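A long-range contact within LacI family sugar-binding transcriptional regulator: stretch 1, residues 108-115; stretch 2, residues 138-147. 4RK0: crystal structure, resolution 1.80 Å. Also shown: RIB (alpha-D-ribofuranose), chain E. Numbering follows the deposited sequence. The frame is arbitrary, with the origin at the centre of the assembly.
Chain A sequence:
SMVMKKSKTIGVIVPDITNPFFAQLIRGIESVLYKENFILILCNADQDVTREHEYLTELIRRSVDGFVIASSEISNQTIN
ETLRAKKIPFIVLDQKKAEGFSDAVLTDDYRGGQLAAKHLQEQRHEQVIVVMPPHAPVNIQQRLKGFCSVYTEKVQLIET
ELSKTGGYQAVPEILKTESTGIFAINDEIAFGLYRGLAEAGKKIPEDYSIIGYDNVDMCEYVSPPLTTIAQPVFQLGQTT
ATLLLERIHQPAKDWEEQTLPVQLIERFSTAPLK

Stretch 1, residues 108-115: DDYRGGQL
Stretch 2 (138-147) VNIQQRLKGF

Two helices come together here so closely that their backbones touch directly: the axes approach to 6.4 Å, and five CA-H...O contacts join one main chain to the other. The helix of residues 109-115 and that of residues 138-147 run in broadly the same direction, with N-to-C vectors 44° apart and a signed crossing angle of -44°. Both have ordinary helical torsions, with phi from -73° to -55° and psi from -49° to -29°, and both continue later in the chain. The register is set by Tyr110 opposite Gly146 (CA to CA 4.3 Å) and Gly113 opposite Phe147 (CA to CA 4.2 Å).

Glycine makes this spacing possible. An ideal CB on Gly113 would point toward the other helix and lie 2.0 Å from Arg143 O and 2.8 Å from Phe147 N; one on Gly146 would lie 1.9 Å from Tyr110 O. In place of such clashes, CA hydrogens face carbonyl oxygens. Gly113 CA lies 3.4 Å from Arg143 O (angle at H 150°), and Gly146 CA 3.3 Å from Tyr110 O (160°). Tyr110 CA is 3.5 Å from Gln142 O (158°), Arg143 CA 3.5 Å from Asp109 O (149°), and Phe147 CA 3.4 Å from Gly113 O (136°). Donors thus come from both helices. Several of these carbonyls also accept helical hydrogen bonds, as in Gly146 N to Gln142 O at 2.8 Å and Phe147 N to Arg143 O at 2.9 Å.

Tyr110 (chi1 t, -171°; chi2 86°) has a CA-to-CB bond directed sideways, but its ring reaches back to the other helix. Gly146 CA sits over one ring face, 3.8 Å from the centroid of the Tyr110 ring and 19° off the normal, a CH-pi contact. The aliphatic part of Lys145 adds packing, with its CG 3.9 Å from Tyr110 CE1.

The charged pairing lies nearer the N-terminal end of the first helix. Asp108 caps that helix, its OD1 accepting from Arg111 N at 3.1 Å. The next residue, Asp109 (chi1 m, chi2 -73°), has its CA-to-CB bond directed toward the partner helix and packs its CB 3.8 Å from Gln142 CB. Its OD1 forms a salt bridge with Arg143, accepting from NE at 2.9 Å (157°) and from NH2 at 3.1 Å (142°), with the carboxylate oxygen at the guanidinium edge. Arg143 is extended after its first torsion (m, t, t; chi4 172°), which carries the guanidinium to the ribofuranose. There NH1 and NH2 of Arg143 each donate to RIB O3 at 3.0 Å, and Arg143 NH2 also donates to RIB O2 at 2.9 Å. The acid therefore holds one edge of a ligand-binding group.

Asn139 (chi1 p, chi2 -44°) donates from ND2 to RIB O1 at 2.9 Å and to water 1 at 3.0 Å. Water 1 lies 2.8 Å from Asp109 OD1, placed to donate to it, and so can link the helices beside the sugar.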

# COMPACT_ATOMS: atom_id res chain seq x y z
N ASP A 108 0.01 15.35 -15.60
CA ASP A 108 -0.35 16.72 -15.79
C ASP A 108 -0.95 17.39 -14.54
O ASP A 108 -2.14 17.65 -14.49
CB ASP A 108 -1.30 16.86 -16.97
CG ASP A 108 -1.35 18.29 -17.51
OD1 ASP A 108 -0.99 19.28 -16.79
OD2 ASP A 108 -1.77 18.43 -18.67
N ASP A 109 -0.10 17.70 -13.58
CA ASP A 109 -0.52 18.23 -12.28
C ASP A 109 -1.25 19.55 -12.40
O ASP A 109 -2.23 19.82 -11.70
CB ASP A 109 0.71 18.39 -11.36
CG ASP A 109 1.36 17.06 -11.03
OD1 ASP A 109 0.78 16.28 -10.24
OD2 ASP A 109 2.41 16.78 -11.59
N TYR A 110 -0.75 20.39 -13.29
CA TYR A 110 -1.37 21.67 -13.51
C TYR A 110 -2.80 21.56 -13.98
O TYR A 110 -3.69 22.23 -13.48
CB TYR A 110 -0.53 22.43 -14.55
CG TYR A 110 -0.94 23.88 -14.73
CD1 TYR A 110 -0.41 24.88 -13.90
CD2 TYR A 110 -1.79 24.27 -15.75
CE1 TYR A 110 -0.74 26.23 -14.09
CE2 TYR A 110 -2.14 25.60 -15.93
CZ TYR A 110 -1.61 26.58 -15.09
OH TYR A 110 -1.96 27.90 -15.27
N ARG A 111 -3.01 20.73 -14.99
CA ARG A 111 -4.37 20.54 -15.49
C ARG A 111 -5.26 19.86 -14.43
O ARG A 111 -6.41 20.19 -14.29
CB ARG A 111 -4.35 19.72 -16.79
CG ARG A 111 -5.69 19.38 -17.43
CD ARG A 111 -6.52 20.62 -17.77
NE ARG A 111 -7.85 20.26 -18.27
CZ ARG A 111 -8.86 21.12 -18.43
NH1 ARG A 111 -10.03 20.69 -18.88
NH2 ARG A 111 -8.70 22.42 -18.14
N GLY A 112 -4.70 18.94 -13.65
CA GLY A 112 -5.49 18.32 -12.55
C GLY A 112 -6.01 19.36 -11.57
O GLY A 112 -7.14 19.30 -11.11
N GLY A 113 -5.17 20.34 -11.24
CA GLY A 113 -5.58 21.38 -10.34
C GLY A 113 -6.68 22.24 -10.94
O GLY A 113 -7.62 22.62 -10.23
N GLN A 114 -6.58 22.50 -12.24
CA GLN A 114 -7.63 23.20 -12.98
C GLN A 114 -8.97 22.44 -12.93
O GLN A 114 -10.00 23.02 -12.72
CB GLN A 114 -7.22 23.39 -14.43
CG GLN A 114 -6.16 24.45 -14.60
CD GLN A 114 -5.94 24.80 -16.06
OE1 GLN A 114 -6.15 23.99 -16.95
NE2 GLN A 114 -5.50 26.03 -16.31
N LEU A 115 -8.93 21.13 -13.11
CA LEU A 115 -10.17 20.34 -13.12
C LEU A 115 -10.83 20.32 -11.76
O LEU A 115 -12.05 20.37 -11.67
CB LEU A 115 -9.86 18.90 -13.49
CG LEU A 115 -9.51 18.66 -14.95
CD1 LEU A 115 -9.04 17.22 -15.18
CD2 LEU A 115 -10.68 18.99 -15.85
N VAL A 138 7.67 20.02 -6.53
CA VAL A 138 7.18 20.86 -7.63
C VAL A 138 5.89 20.33 -8.29
O VAL A 138 4.98 21.10 -8.56
CB VAL A 138 8.27 21.09 -8.69
CG1 VAL A 138 7.72 21.86 -9.87
CG2 VAL A 138 9.43 21.87 -8.06
N ASN A 139 5.81 19.01 -8.48
CA ASN A 139 4.64 18.42 -9.07
C ASN A 139 3.39 18.73 -8.26
O ASN A 139 2.36 19.07 -8.81
CB ASN A 139 4.86 16.90 -9.29
CG ASN A 139 4.99 16.10 -7.99
OD1 ASN A 139 5.68 16.48 -7.02
ND2 ASN A 139 4.36 14.93 -7.98
N ILE A 140 3.53 18.70 -6.94
CA ILE A 140 2.41 18.97 -6.07
C ILE A 140 2.07 20.46 -6.08
O ILE A 140 0.90 20.81 -6.20
CB ILE A 140 2.67 18.45 -4.65
CG1 ILE A 140 2.66 16.92 -4.72
CG2 ILE A 140 1.61 18.99 -3.71
CD1 ILE A 140 3.24 16.21 -3.51
N GLN A 141 3.10 21.31 -6.06
CA GLN A 141 2.92 22.74 -6.12
C GLN A 141 2.16 23.10 -7.39
O GLN A 141 1.28 23.93 -7.35
CB GLN A 141 4.28 23.49 -6.08
CG GLN A 141 4.10 24.98 -5.77
CD GLN A 141 3.65 25.25 -4.34
OE1 GLN A 141 2.73 26.03 -4.08
NE2 GLN A 141 4.29 24.59 -3.39
N GLN A 142 2.50 22.46 -8.50
CA GLN A 142 1.74 22.68 -9.74
C GLN A 142 0.22 22.46 -9.63
O GLN A 142 -0.55 23.07 -10.37
CB GLN A 142 2.30 21.83 -10.88
CG GLN A 142 3.70 22.23 -11.31
CD GLN A 142 3.74 23.58 -12.00
OE1 GLN A 142 4.19 24.58 -11.43
NE2 GLN A 142 3.28 23.62 -13.24
N ARG A 143 -0.23 21.59 -8.74
CA ARG A 143 -1.66 21.40 -8.58
C ARG A 143 -2.31 22.64 -7.98
O ARG A 143 -3.41 23.06 -8.39
CB ARG A 143 -1.95 20.20 -7.69
CG ARG A 143 -1.53 18.87 -8.27
CD ARG A 143 -1.54 17.73 -7.25
NE ARG A 143 -0.72 16.63 -7.75
CZ ARG A 143 -0.39 15.56 -7.05
NH1 ARG A 143 -0.91 15.36 -5.83
NH2 ARG A 143 0.40 14.64 -7.61
N LEU A 144 -1.66 23.23 -7.00
CA LEU A 144 -2.14 24.48 -6.46
C LEU A 144 -2.12 25.56 -7.55
O LEU A 144 -3.09 26.35 -7.71
CB LEU A 144 -1.28 24.94 -5.29
CG LEU A 144 -1.65 26.34 -4.78
CD1 LEU A 144 -3.06 26.38 -4.22
CD2 LEU A 144 -0.65 26.78 -3.73
N LYS A 145 -0.99 25.63 -8.26
CA LYS A 145 -0.82 26.64 -9.35
C LYS A 145 -1.92 26.49 -10.39
O LYS A 145 -2.55 27.46 -10.79
CB LYS A 145 0.55 26.49 -10.00
CG LYS A 145 0.98 27.68 -10.86
CD LYS A 145 2.44 28.04 -10.64
CE LYS A 145 3.04 28.75 -11.84
NZ LYS A 145 3.32 27.79 -12.95
N GLY A 146 -2.21 25.26 -10.81
CA GLY A 146 -3.30 25.06 -11.77
C GLY A 146 -4.64 25.42 -11.17
O GLY A 146 -5.50 26.03 -11.83
N PHE A 147 -4.85 25.05 -9.91
CA PHE A 147 -6.07 25.41 -9.20
C PHE A 147 -6.29 26.94 -9.23
O PHE A 147 -7.37 27.41 -9.59
CB PHE A 147 -6.01 24.87 -7.79
CG PHE A 147 -7.28 25.00 -7.03
CD1 PHE A 147 -7.57 26.16 -6.33
CD2 PHE A 147 -8.20 23.95 -7.00
CE1 PHE A 147 -8.75 26.28 -5.64
CE2 PHE A 147 -9.38 24.06 -6.29
CZ PHE A 147 -9.67 25.23 -5.61
O5 RIB E . -0.43 10.59 -3.34
C5 RIB E . 0.99 10.65 -3.26
C4 RIB E . 1.35 11.91 -3.93
O4 RIB E . 2.76 12.24 -3.84
C3 RIB E . 0.86 11.51 -5.31
O3 RIB E . -0.17 12.48 -5.56
C2 RIB E . 2.16 11.57 -6.11
O2 RIB E . 2.01 12.28 -7.31
C1 RIB E . 3.27 12.07 -5.17
O1 RIB E . 4.00 13.16 -5.71
O HOH W 1 2.65 14.22 -10.30